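Local coordinates for A-type flavoprotein (Giardia intestinalis, PDB 2Q9U) that scavenges oxygen, carrying FMN and a mu-oxo-diiron centre, with electrons probably passing from the flavin to the irons, at residues Ile46-Pro51 with Ile138-Leu143; Thr142-Pro147 with Tyr160-Lys165; Lys258-Leu263 with Tyr306-Val311; Thr284-Val289 with Lys401-Tyr406. All coordinates share one frame; numbering follows the deposited sequence.

Overall arrangement
The four contacts fall into two pairs, one in each half of the protein. Contacts 1 and 2 belong to the beta-lactamase-like half and share Thr142 and Leu143 at the start of strand 142-147; their centres are 11 Å apart, and a salt bridge from Arg141 NE to Asp164 OD2 (2.7 Å) joins them. Contacts 3 and 4 belong to the flavodoxin-like half, with centres 9 Å apart, and are stitched together by neighbouring strands 258-263 and 287-292, where Val259 N probably donates to Glu287 O (2.8 Å). Contacts 2 and 3 have centres 39 Å apart and nearest atoms about 20 Å apart. All four lie away from the diiron and FMN sites, in the structural framework of the two domains.

Contact 1: Ile46-Pro51 with Ile138-Leu143; sequences IDDECP and IGKRTL
With chi1 at -146°, off a staggered position, Asp48 lays its carboxylate along the 139-141 turn, while Arg141, its CG beside the backbone N and its chain extended to NE, reaches obliquely across, bringing the edge of its guanidinium to Asp48 OD2. Asp48 OD1 takes Lys140 N on its syn lone pair (2.9 Å) and, on its anti lone pair, the adjacent Glu49 N (2.8 Å). Asp48 OD2 takes Arg141 N at 2.9 Å, also syn, and forms a salt bridge to Arg141 NH1 at 3.0 Å. As a hydrogen bond it is weak; the carboxylate and guanidinium planes stand 87° apart. NH1 also donates to Asp47 O, which shares water 1 with Arg141 NH2. Ile46 CG2 covers one guanidinium face. Further along the loop, Cys50 N donates to Ile138 O (2.8 Å), and Ile138 CD1 meets Ile46 CG2 at 3.8 Å. Gly139, at a positive phi of 136°, passes so close to Asp48 and Glu49 that a CB would clash. The loop between strands 39-46 and 52-54 of one sheet thus grips the turn between strands 136-137 and 142-147 of the other; Arg141 NE is salt-bridged to Asp164, and Ile138 and Cys50 rest on Tyr80 of strand 80-82.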
loop_
_atom_site.group_PDB
_atom_site.type_symbol
_atom_site.label_atom_id
_atom_site.label_comp_id
_atom_site.label_asym_id
_atom_site.label_seq_id
_atom_site.Cartn_x
_atom_site.Cartn_y
_atom_site.Cartn_z
ATOM N N ILE A 46 -25.263 18.703 25.629
ATOM C CA ILE A 46 -25.410 19.807 26.574
ATOM C C ILE A 46 -26.501 19.459 27.589
ATOM O O ILE A 46 -27.680 19.291 27.232
ATOM C CB ILE A 46 -25.740 21.142 25.883
ATOM C CG1 ILE A 46 -24.701 21.437 24.795
ATOM C CG2 ILE A 46 -25.778 22.300 26.947
ATOM C CD1 ILE A 46 -25.130 22.526 23.817
ATOM N N ASP A 47 -26.098 19.363 28.852
ATOM C CA ASP A 47 -27.014 19.026 29.937
ATOM C C ASP A 47 -27.726 20.313 30.345
ATOM O O ASP A 47 -27.204 21.077 31.157
ATOM C CB ASP A 47 -26.210 18.459 31.122
ATOM C CG ASP A 47 -27.076 18.135 32.330
ATOM O OD1 ASP A 47 -28.323 18.223 32.231
ATOM O OD2 ASP A 47 -26.494 17.794 33.387
ATOM N N ASP A 48 -28.910 20.559 29.792
ATOM C CA ASP A 48 -29.670 21.745 30.171
ATOM C C ASP A 48 -31.159 21.373 30.292
ATOM O O ASP A 48 -31.527 20.194 30.174
ATOM C CB ASP A 48 -29.441 22.896 29.175
ATOM C CG ASP A 48 -29.472 24.274 29.842
ATOM O OD1 ASP A 48 -30.197 24.460 30.862
ATOM O OD2 ASP A 48 -28.766 25.177 29.348
ATOM N N GLU A 49 -32.005 22.374 30.531
ATOM C CA GLU A 49 -33.442 22.131 30.696
ATOM C C GLU A 49 -34.038 21.490 29.441
ATOM O O GLU A 49 -34.937 20.641 29.524
ATOM C CB GLU A 49 -34.162 23.445 31.053
ATOM C CG GLU A 49 -33.762 23.962 32.450
ATOM C CD GLU A 49 -34.227 25.395 32.712
ATOM O OE1 GLU A 49 -35.212 25.839 32.072
ATOM O OE2 GLU A 49 -33.596 26.079 33.554
ATOM N N CYS A 50 -33.510 21.882 28.279
ATOM C CA CYS A 50 -33.823 21.230 27.005
ATOM C C CYS A 50 -32.564 20.484 26.565
ATOM O O CYS A 50 -31.668 21.108 25.982
ATOM C CB CYS A 50 -34.137 22.290 25.957
ATOM S SG CYS A 50 -35.570 23.330 26.323
ATOM N N PRO A 51 -32.461 19.181 26.889
ATOM C CA PRO A 51 -31.213 18.460 26.624
ATOM C C PRO A 51 -30.905 18.472 25.124
ATOM O O PRO A 51 -31.798 18.190 24.304
ATOM C CB PRO A 51 -31.515 17.039 27.133
ATOM C CG PRO A 51 -32.592 17.241 28.203
ATOM C CD PRO A 51 -33.465 18.308 27.530
ATOM N N ILE A 138 -32.294 27.050 25.580
ATOM C CA ILE A 138 -32.241 25.633 25.961
ATOM C C ILE A 138 -32.262 25.446 27.468
ATOM O O ILE A 138 -32.140 24.330 27.955
ATOM C CB ILE A 138 -31.070 24.830 25.284
ATOM C CG1 ILE A 138 -29.712 25.340 25.779
ATOM C CG2 ILE A 138 -31.206 24.851 23.748
ATOM C CD1 ILE A 138 -28.476 24.442 25.411
ATOM N N GLY A 139 -32.453 26.555 28.189
ATOM C CA GLY A 139 -32.576 26.559 29.656
ATOM C C GLY A 139 -31.767 27.685 30.247
ATOM O O GLY A 139 -32.054 28.857 30.006
ATOM N N LYS A 140 -30.741 27.329 31.022
ATOM C CA LYS A 140 -29.738 28.286 31.483
ATOM C C LYS A 140 -28.977 28.877 30.300
ATOM O O LYS A 140 -28.552 30.037 30.341
ATOM C CB LYS A 140 -28.765 27.619 32.474
ATOM C CG LYS A 140 -29.477 27.049 33.674
ATOM C CD LYS A 140 -28.721 27.313 34.974
ATOM C CE LYS A 140 -29.701 27.726 36.082
ATOM N NZ LYS A 140 -30.387 29.027 35.752
ATOM N N ARG A 141 -28.824 28.086 29.240
ATOM C CA ARG A 141 -28.047 28.506 28.077
ATOM C C ARG A 141 -28.948 28.946 26.923
ATOM O O ARG A 141 -30.123 28.580 26.850
ATOM C CB ARG A 141 -27.084 27.386 27.615
ATOM C CG ARG A 141 -26.053 26.965 28.670
ATOM C CD ARG A 141 -25.226 25.763 28.189
ATOM N NE ARG A 141 -24.382 25.149 29.223
ATOM C CZ ARG A 141 -24.830 24.294 30.146
ATOM N NH1 ARG A 141 -26.127 24.010 30.232
ATOM N NH2 ARG A 141 -23.983 23.747 31.023
ATOM N N THR A 142 -28.399 29.765 26.045
ATOM C CA THR A 142 -28.990 30.007 24.738
ATOM C C THR A 142 -27.967 29.646 23.655
ATOM O O THR A 142 -26.757 29.560 23.930
ATOM C CB THR A 142 -29.422 31.460 24.554
ATOM O OG1 THR A 142 -28.276 32.329 24.583
ATOM C CG2 THR A 142 -30.420 31.879 25.652
ATOM N N LEU A 143 -28.461 29.413 22.449
ATOM C CA LEU A 143 -27.612 29.098 21.297
ATOM C C LEU A 143 -27.904 30.026 20.135
ATOM O O LEU A 143 -29.084 30.307 19.828
ATOM C CB LEU A 143 -27.838 27.653 20.851
ATOM C CG LEU A 143 -27.527 26.535 21.851
ATOM C CD1 LEU A 143 -27.868 25.202 21.224
ATOM C CD2 LEU A 143 -26.060 26.590 22.279
HETATM O O HOH W 1 -25.394 22.266 32.882
#

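Contact 2: Thr142-Pro147 with Tyr160-Lys165; sequences TLKFIP and YCPEDK
The tight part of this contact is polar. Lys144 and Tyr160 form an antiparallel hydrogen-bonded pair, Lys144 N to Tyr160 O being 2.8 Å and nearly straight (175°), Tyr160 N to Lys144 O also 2.8 Å. Glu163, its chain bent at chi2 (77°), swings its carboxylate back to clasp Thr142. Thr142 N meets Glu163 OE1 at 2.7 Å from above the carboxylate plane, and Thr142 OG1 donates to the syn lone pair of Glu163 OE2 at 2.8 Å. The carboxylate thus bonds past the last backbone pair, where the second segment has left the strand. Pro162 packs against Thr142, its CD 3.1 Å from Thr142 O, with its N over the rim of one Tyr160 ring face. The apolar touches are looser. On the partly exposed side Lys144 CG crosses Pro162 CG at 3.9 Å, and Ile146 CD1 lies alongside Tyr160 CB at 4.1 Å; Tyr160 itself is buried, its OH bonded to Glu222 O. On the other face Leu143 CD2 meets Cys161 CB near Val82. Strands 142-147 and 157-161 form a beta hairpin in the mixed sheet that also holds 136-137 and 166-170, one of the two sheets of the metallo-beta-lactamase-like fold.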
loop_
_atom_site.group_PDB
_atom_site.type_symbol
_atom_site.label_atom_id
_atom_site.label_comp_id
_atom_site.label_asym_id
_atom_site.label_seq_id
_atom_site.Cartn_x
_atom_site.Cartn_y
_atom_site.Cartn_z
ATOM N N THR A 142 -28.399 29.765 26.045
ATOM C CA THR A 142 -28.990 30.007 24.738
ATOM C C THR A 142 -27.967 29.646 23.655
ATOM O O THR A 142 -26.757 29.560 23.930
ATOM C CB THR A 142 -29.422 31.460 24.554
ATOM O OG1 THR A 142 -28.276 32.329 24.583
ATOM C CG2 THR A 142 -30.420 31.879 25.652
ATOM N N LEU A 143 -28.461 29.413 22.449
ATOM C CA LEU A 143 -27.612 29.098 21.297
ATOM C C LEU A 143 -27.904 30.026 20.135
ATOM O O LEU A 143 -29.084 30.307 19.828
ATOM C CB LEU A 143 -27.838 27.653 20.851
ATOM C CG LEU A 143 -27.527 26.535 21.851
ATOM C CD1 LEU A 143 -27.868 25.202 21.224
ATOM C CD2 LEU A 143 -26.060 26.590 22.279
ATOM N N LYS A 144 -26.821 30.510 19.509
ATOM C CA LYS A 144 -26.853 31.321 18.291
ATOM C C LYS A 144 -26.209 30.524 17.150
ATOM O O LYS A 144 -25.446 29.572 17.391
ATOM C CB LYS A 144 -26.079 32.631 18.484
ATOM C CG LYS A 144 -26.484 33.410 19.739
ATOM C CD LYS A 144 -27.821 34.119 19.558
ATOM C CE LYS A 144 -27.666 35.411 18.758
ATOM N NZ LYS A 144 -28.078 35.143 17.380
ATOM N N PHE A 145 -26.472 30.956 15.922
ATOM C CA PHE A 145 -26.089 30.207 14.739
ATOM C C PHE A 145 -25.398 31.140 13.789
ATOM O O PHE A 145 -25.881 32.226 13.513
ATOM C CB PHE A 145 -27.342 29.547 14.141
ATOM C CG PHE A 145 -28.085 28.736 15.160
ATOM C CD1 PHE A 145 -27.642 27.459 15.485
ATOM C CD2 PHE A 145 -29.136 29.302 15.906
ATOM C CE1 PHE A 145 -28.287 26.711 16.473
ATOM C CE2 PHE A 145 -29.776 28.573 16.898
ATOM C CZ PHE A 145 -29.359 27.280 17.187
ATOM N N ILE A 146 -24.223 30.735 13.335
ATOM C CA ILE A 146 -23.418 31.561 12.452
ATOM C C ILE A 146 -23.216 30.801 11.123
ATOM O O ILE A 146 -22.357 29.890 11.037
ATOM C CB ILE A 146 -22.039 31.884 13.076
ATOM C CG1 ILE A 146 -22.179 32.593 14.439
ATOM C CG2 ILE A 146 -21.232 32.709 12.093
ATOM C CD1 ILE A 146 -20.858 32.620 15.284
ATOM N N PRO A 147 -24.011 31.143 10.096
ATOM C CA PRO A 147 -23.796 30.510 8.804
ATOM C C PRO A 147 -22.398 30.865 8.303
ATOM O O PRO A 147 -21.940 32.019 8.435
ATOM C CB PRO A 147 -24.888 31.129 7.923
ATOM C CG PRO A 147 -25.984 31.510 8.924
ATOM C CD PRO A 147 -25.147 32.092 10.045
ATOM N N TYR A 160 -22.944 28.944 18.486
ATOM C CA TYR A 160 -22.261 29.697 19.509
ATOM C C TYR A 160 -23.114 29.766 20.784
ATOM O O TYR A 160 -24.308 30.059 20.716
ATOM C CB TYR A 160 -21.928 31.098 18.980
ATOM C CG TYR A 160 -21.375 31.991 20.068
ATOM C CD1 TYR A 160 -20.123 31.737 20.631
ATOM C CD2 TYR A 160 -22.117 33.079 20.567
ATOM C CE1 TYR A 160 -19.604 32.540 21.657
ATOM C CE2 TYR A 160 -21.595 33.896 21.578
ATOM C CZ TYR A 160 -20.354 33.627 22.112
ATOM O OH TYR A 160 -19.827 34.417 23.114
ATOM N N CYS A 161 -22.514 29.471 21.936
ATOM C CA CYS A 161 -23.232 29.620 23.194
ATOM C C CYS A 161 -22.689 30.828 23.957
ATOM O O CYS A 161 -21.565 30.791 24.445
ATOM C CB CYS A 161 -23.124 28.343 24.036
ATOM S SG CYS A 161 -23.885 28.537 25.712
ATOM N N PRO A 162 -23.490 31.913 24.051
ATOM C CA PRO A 162 -23.034 33.150 24.690
ATOM C C PRO A 162 -22.742 33.039 26.187
ATOM O O PRO A 162 -21.867 33.756 26.667
ATOM C CB PRO A 162 -24.204 34.132 24.452
ATOM C CG PRO A 162 -25.032 33.517 23.370
ATOM C CD PRO A 162 -24.858 32.037 23.511
ATOM N N GLU A 163 -23.477 32.187 26.920
ATOM C CA GLU A 163 -23.302 32.066 28.381
ATOM C C GLU A 163 -21.999 31.395 28.767
ATOM O O GLU A 163 -21.353 31.819 29.723
ATOM C CB GLU A 163 -24.470 31.324 29.066
ATOM C CG GLU A 163 -25.838 32.021 28.948
ATOM C CD GLU A 163 -26.455 31.828 27.588
ATOM O OE1 GLU A 163 -26.044 30.851 26.906
ATOM O OE2 GLU A 163 -27.341 32.631 27.196
ATOM N N ASP A 164 -21.633 30.343 28.032
ATOM C CA ASP A 164 -20.422 29.580 28.298
ATOM C C ASP A 164 -19.235 29.951 27.388
ATOM O O ASP A 164 -18.115 29.471 27.604
ATOM C CB ASP A 164 -20.731 28.085 28.217
ATOM C CG ASP A 164 -21.642 27.608 29.356
ATOM O OD1 ASP A 164 -21.949 28.421 30.247
ATOM O OD2 ASP A 164 -22.046 26.432 29.354
ATOM N N LYS A 165 -19.494 30.799 26.385
ATOM C CA LYS A 165 -18.473 31.329 25.478
ATOM C C LYS A 165 -17.891 30.181 24.637
ATOM O O LYS A 165 -16.670 30.114 24.395
ATOM C CB LYS A 165 -17.361 32.083 26.235
ATOM C CG LYS A 165 -17.877 33.168 27.261
ATOM C CD LYS A 165 -18.689 34.304 26.573
ATOM C CE LYS A 165 -19.133 35.383 27.574
ATOM N NZ LYS A 165 -20.174 34.836 28.532
#

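Contact 3: Lys258-Leu263 with Tyr306-Val311; sequences KVTVVL and YDSGAV
Strands 258-263 and 310-314 run parallel, Val259 pairing with Ala310 and Thr260 with Val311, in the five-stranded sheet of a flavodoxin-like fold with strand order 2-1-3-4-5. Thr260 N donates to Ala310 O at 3.2 Å in the carbonyl plane, and the same oxygen receives a CA-H...O contact from Val259. At the start of the strand, Lys258 O is shared: Gly309 N reaches it at 2.8 Å, Ala310 N only weakly, as the incoming chain swings into the strand. On the face carrying Val259 and Ala310, Val259 CG2 and Ala310 CB are 4.4 Å apart, a loose touch, and both side chains pack against Leu399 and Ala403 of helix 386-409. The polar side chains gather at the start of the pair. Lys258 is fully extended, CG anti to the backbone N (chi1 172°), which carries NZ along the 307-308 backbone to the syn lone pair of Asp307 OD1, a salt bridge of 2.8 Å. Asp307 meets it with CG in the crowded position between its backbone N and carbonyl carbon (chi1 68°), and His304 ND1 is a second partner of NZ. Thr260, on the face opposite Val259, has OG1 beside its backbone N (chi1 -60°), aimed at the loop before strand 310-314. There Thr260 OG1 donates to Ser308 OG at 2.7 Å, while Ser308 OG is also hydrogen-bonded to His304 O.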
loop_
_atom_site.group_PDB
_atom_site.type_symbol
_atom_site.label_atom_id
_atom_site.label_comp_id
_atom_site.label_asym_id
_atom_site.label_seq_id
_atom_site.Cartn_x
_atom_site.Cartn_y
_atom_site.Cartn_z
ATOM N N LYS A 258 10.458 28.896 2.386
ATOM C CA LYS A 258 10.368 27.442 2.175
ATOM C C LYS A 258 10.103 27.217 0.690
ATOM O O LYS A 258 9.266 27.903 0.082
ATOM C CB LYS A 258 9.245 26.829 3.049
ATOM C CG LYS A 258 8.936 25.303 2.754
ATOM C CD LYS A 258 7.794 24.836 3.645
ATOM C CE LYS A 258 7.283 23.432 3.264
ATOM N NZ LYS A 258 6.258 23.057 4.333
ATOM N N VAL A 259 10.861 26.282 0.122
ATOM C CA VAL A 259 10.676 25.841 -1.242
ATOM C C VAL A 259 10.299 24.352 -1.215
ATOM O O VAL A 259 10.954 23.568 -0.526
ATOM C CB VAL A 259 11.965 26.034 -2.061
ATOM C CG1 VAL A 259 11.761 25.521 -3.528
ATOM C CG2 VAL A 259 12.355 27.509 -2.071
ATOM N N THR A 260 9.223 23.995 -1.912
ATOM C CA THR A 260 8.859 22.561 -2.110
ATOM C C THR A 260 8.977 22.150 -3.580
ATOM O O THR A 260 8.454 22.857 -4.452
ATOM C CB THR A 260 7.432 22.265 -1.617
ATOM O OG1 THR A 260 7.349 22.580 -0.223
ATOM C CG2 THR A 260 7.045 20.747 -1.832
ATOM N N VAL A 261 9.639 21.006 -3.846
ATOM C CA VAL A 261 9.704 20.452 -5.197
ATOM C C VAL A 261 8.812 19.198 -5.248
ATOM O O VAL A 261 8.911 18.335 -4.379
ATOM C CB VAL A 261 11.139 20.097 -5.624
ATOM C CG1 VAL A 261 11.139 19.556 -7.064
ATOM C CG2 VAL A 261 12.018 21.345 -5.537
ATOM N N VAL A 262 7.890 19.159 -6.197
ATOM C CA VAL A 262 6.973 18.032 -6.340
ATOM C C VAL A 262 7.288 17.377 -7.687
ATOM O O VAL A 262 7.332 18.058 -8.720
ATOM C CB VAL A 262 5.489 18.490 -6.317
ATOM C CG1 VAL A 262 4.529 17.293 -6.518
ATOM C CG2 VAL A 262 5.169 19.213 -4.980
ATOM N N LEU A 263 7.549 16.075 -7.686
ATOM C CA LEU A 263 7.928 15.452 -8.948
ATOM C C LEU A 263 7.600 13.984 -9.004
ATOM O O LEU A 263 7.196 13.371 -8.010
ATOM C CB LEU A 263 9.440 15.632 -9.246
ATOM C CG LEU A 263 10.440 14.757 -8.472
ATOM C CD1 LEU A 263 11.762 14.590 -9.224
ATOM C CD2 LEU A 263 10.663 15.261 -7.056
ATOM N N TYR A 306 0.872 24.638 0.489
ATOM C CA TYR A 306 0.216 25.573 1.410
ATOM C C TYR A 306 1.105 26.721 1.943
ATOM O O TYR A 306 0.786 27.850 1.798
ATOM C CB TYR A 306 -0.463 24.807 2.547
ATOM C CG TYR A 306 -1.031 25.614 3.691
ATOM C CD1 TYR A 306 -2.222 26.235 3.587
ATOM C CD2 TYR A 306 -0.376 25.709 4.895
ATOM C CE1 TYR A 306 -2.749 26.950 4.644
ATOM C CE2 TYR A 306 -0.864 26.415 5.930
ATOM C CZ TYR A 306 -2.069 27.036 5.801
ATOM O OH TYR A 306 -2.587 27.726 6.824
ATOM N N ASP A 307 2.250 26.358 2.501
ATOM C CA ASP A 307 3.057 27.309 3.258
ATOM C C ASP A 307 4.469 27.408 2.690
ATOM O O ASP A 307 5.408 27.775 3.397
ATOM C CB ASP A 307 3.110 26.910 4.733
ATOM C CG ASP A 307 3.879 25.623 4.962
ATOM O OD1 ASP A 307 4.241 24.961 3.967
ATOM O OD2 ASP A 307 4.122 25.275 6.137
ATOM N N SER A 308 4.612 27.079 1.410
ATOM C CA SER A 308 5.849 27.354 0.679
ATOM C C SER A 308 5.768 28.767 0.116
ATOM O O SER A 308 4.686 29.227 -0.292
ATOM C CB SER A 308 6.030 26.356 -0.489
ATOM O OG SER A 308 6.216 25.036 -0.020
ATOM N N GLY A 309 6.920 29.424 0.064
ATOM C CA GLY A 309 7.065 30.730 -0.562
ATOM C C GLY A 309 7.304 30.570 -2.051
ATOM O O GLY A 309 7.114 31.510 -2.804
ATOM N N ALA A 310 7.685 29.360 -2.466
ATOM C CA ALA A 310 7.887 29.039 -3.872
ATOM C C ALA A 310 7.844 27.525 -4.083
ATOM O O ALA A 310 8.174 26.743 -3.178
ATOM C CB ALA A 310 9.251 29.588 -4.387
ATOM N N VAL A 311 7.507 27.132 -5.303
ATOM C CA VAL A 311 7.421 25.697 -5.635
ATOM C C VAL A 311 8.104 25.371 -6.963
ATOM O O VAL A 311 8.301 26.245 -7.823
ATOM C CB VAL A 311 5.941 25.179 -5.680
ATOM C CG1 VAL A 311 5.277 25.315 -4.318
ATOM C CG2 VAL A 311 5.084 25.893 -6.796
#

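Contact 4: Thr284-Val289 with Lys401-Tyr406; sequences TGCETV and KRAIAY
Thr284, Cys286 and Ile404 carry the innermost shell. The Ile404 CD1 methyl comes up against the C-terminal end of helix 269-283, 3.4 Å from Thr284 O and 3.8 Å from Thr284 OG1, the two side chains sliding past each other in opposite directions. Cys286 SG lies against the flank of the same isoleucine, 3.8 Å from Ile404 CG1, and touches the Ala403 CB methyl at 4.1 Å. At the edge of the patch, Thr284 CG2 stands 3.8 Å from Lys401 N and 4.1 Å from Lys401 CG, while the rest of that extended lysine continues outward. Torsions set these positions: Cys286 places SG beside its backbone N (chi1 -71°), toward helix 386-409, and Thr284 holds OG1 in the crowded position (chi1 67°), where it is hydrogen-bonded to Ala281 O of its own helix. Gly285, with phi 100°, ends helix 269-283 in a Schellman motif and turns the chain sharply so that Thr284 and Cys286 both face helix 386-409. One layer further out, Ala403 also packs on Val259 of strand 258-263. Strand 287-292, which follows, lies at the edge of the sheet within this chain; Thr288 N is hydrogen-bonded to Ser180 OG of the second subunit. Between 284-289 and 401-406 themselves there is neither a hydrogen bond nor a salt bridge, so here the two segments meet through van der Waals packing of the thiol, methyl and methylene groups.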
loop_
_atom_site.group_PDB
_atom_site.type_symbol
_atom_site.label_atom_id
_atom_site.label_comp_id
_atom_site.label_asym_id
_atom_site.label_seq_id
_atom_site.Cartn_x
_atom_site.Cartn_y
_atom_site.Cartn_z
ATOM N N THR A 284 20.037 29.628 0.232
ATOM C CA THR A 284 19.437 30.954 0.521
ATOM C C THR A 284 18.900 31.126 1.941
ATOM O O THR A 284 18.528 32.247 2.346
ATOM C CB THR A 284 18.283 31.308 -0.453
ATOM O OG1 THR A 284 17.157 30.420 -0.249
ATOM C CG2 THR A 284 18.744 31.254 -1.866
ATOM N N GLY A 285 18.845 30.020 2.674
ATOM C CA GLY A 285 18.320 29.981 4.020
ATOM C C GLY A 285 16.882 29.457 4.059
ATOM O O GLY A 285 16.264 29.429 5.122
ATOM N N CYS A 286 16.338 29.048 2.918
ATOM C CA CYS A 286 15.008 28.423 2.917
ATOM C C CYS A 286 15.047 26.987 3.422
ATOM O O CYS A 286 16.031 26.266 3.223
ATOM C CB CYS A 286 14.412 28.405 1.505
ATOM S SG CYS A 286 13.910 29.987 0.860
ATOM N N GLU A 287 13.979 26.573 4.105
ATOM C CA GLU A 287 13.677 25.145 4.226
ATOM C C GLU A 287 13.362 24.606 2.820
ATOM O O GLU A 287 12.798 25.325 1.970
ATOM C CB GLU A 287 12.453 24.896 5.122
ATOM C CG GLU A 287 12.255 23.378 5.320
ATOM C CD GLU A 287 11.098 22.992 6.193
ATOM O OE1 GLU A 287 10.198 23.833 6.411
ATOM O OE2 GLU A 287 11.095 21.819 6.636
ATOM N N THR A 288 13.748 23.350 2.566
ATOM C CA THR A 288 13.480 22.704 1.283
ATOM C C THR A 288 12.882 21.320 1.555
ATOM O O THR A 288 13.375 20.591 2.396
ATOM C CB THR A 288 14.764 22.527 0.433
ATOM O OG1 THR A 288 15.694 21.684 1.130
ATOM C CG2 THR A 288 15.418 23.883 0.133
ATOM N N VAL A 289 11.804 21.000 0.848
ATOM C CA VAL A 289 11.114 19.718 0.953
ATOM C C VAL A 289 11.037 19.151 -0.472
ATOM O O VAL A 289 10.667 19.851 -1.407
ATOM C CB VAL A 289 9.678 19.914 1.579
ATOM C CG1 VAL A 289 8.843 18.613 1.529
ATOM C CG2 VAL A 289 9.777 20.424 3.019
ATOM N N LYS A 401 15.614 32.708 -3.395
ATOM C CA LYS A 401 15.508 34.183 -3.336
ATOM C C LYS A 401 14.101 34.679 -3.649
ATOM O O LYS A 401 13.624 35.579 -2.967
ATOM C CB LYS A 401 16.504 34.895 -4.264
ATOM C CG LYS A 401 17.967 34.746 -3.821
ATOM C CD LYS A 401 18.889 35.257 -4.914
ATOM C CE LYS A 401 20.357 35.116 -4.523
ATOM N NZ LYS A 401 21.248 35.380 -5.727
ATOM N N ARG A 402 13.466 34.134 -4.695
ATOM C CA ARG A 402 12.080 34.482 -5.018
ATOM C C ARG A 402 11.072 34.073 -3.947
ATOM O O ARG A 402 10.101 34.785 -3.726
ATOM C CB ARG A 402 11.662 33.907 -6.364
ATOM C CG ARG A 402 12.330 34.592 -7.564
ATOM C CD ARG A 402 12.095 33.751 -8.827
ATOM N NE ARG A 402 12.740 34.318 -10.020
ATOM C CZ ARG A 402 12.250 35.335 -10.726
ATOM N NH1 ARG A 402 11.125 35.918 -10.353
ATOM N NH2 ARG A 402 12.907 35.779 -11.796
ATOM N N ALA A 403 11.309 32.935 -3.295
ATOM C CA ALA A 403 10.498 32.525 -2.144
ATOM C C ALA A 403 10.624 33.554 -0.998
ATOM O O ALA A 403 9.630 33.965 -0.407
ATOM C CB ALA A 403 10.933 31.165 -1.659
ATOM N N ILE A 404 11.848 33.976 -0.714
ATOM C CA ILE A 404 12.093 34.928 0.376
ATOM C C ILE A 404 11.396 36.246 0.037
ATOM O O ILE A 404 10.717 36.835 0.893
ATOM C CB ILE A 404 13.590 35.077 0.647
ATOM C CG1 ILE A 404 14.138 33.781 1.294
ATOM C CG2 ILE A 404 13.860 36.311 1.559
ATOM C CD1 ILE A 404 15.661 33.619 1.183
ATOM N N ALA A 405 11.513 36.670 -1.221
ATOM C CA ALA A 405 10.868 37.914 -1.688
ATOM C C ALA A 405 9.349 37.841 -1.577
ATOM O O ALA A 405 8.687 38.798 -1.151
ATOM C CB ALA A 405 11.281 38.236 -3.125
ATOM N N TYR A 406 8.792 36.693 -1.966
ATOM C CA TYR A 406 7.354 36.504 -1.926
ATOM C C TYR A 406 6.841 36.591 -0.485
ATOM O O TYR A 406 5.800 37.210 -0.217
ATOM C CB TYR A 406 6.989 35.149 -2.574
ATOM C CG TYR A 406 5.535 34.815 -2.435
ATOM C CD1 TYR A 406 4.612 35.227 -3.387
ATOM C CD2 TYR A 406 5.076 34.097 -1.322
ATOM C CE1 TYR A 406 3.253 34.930 -3.239
ATOM C CE2 TYR A 406 3.746 33.793 -1.176
ATOM C CZ TYR A 406 2.842 34.210 -2.126
ATOM O OH TYR A 406 1.538 33.869 -1.923
#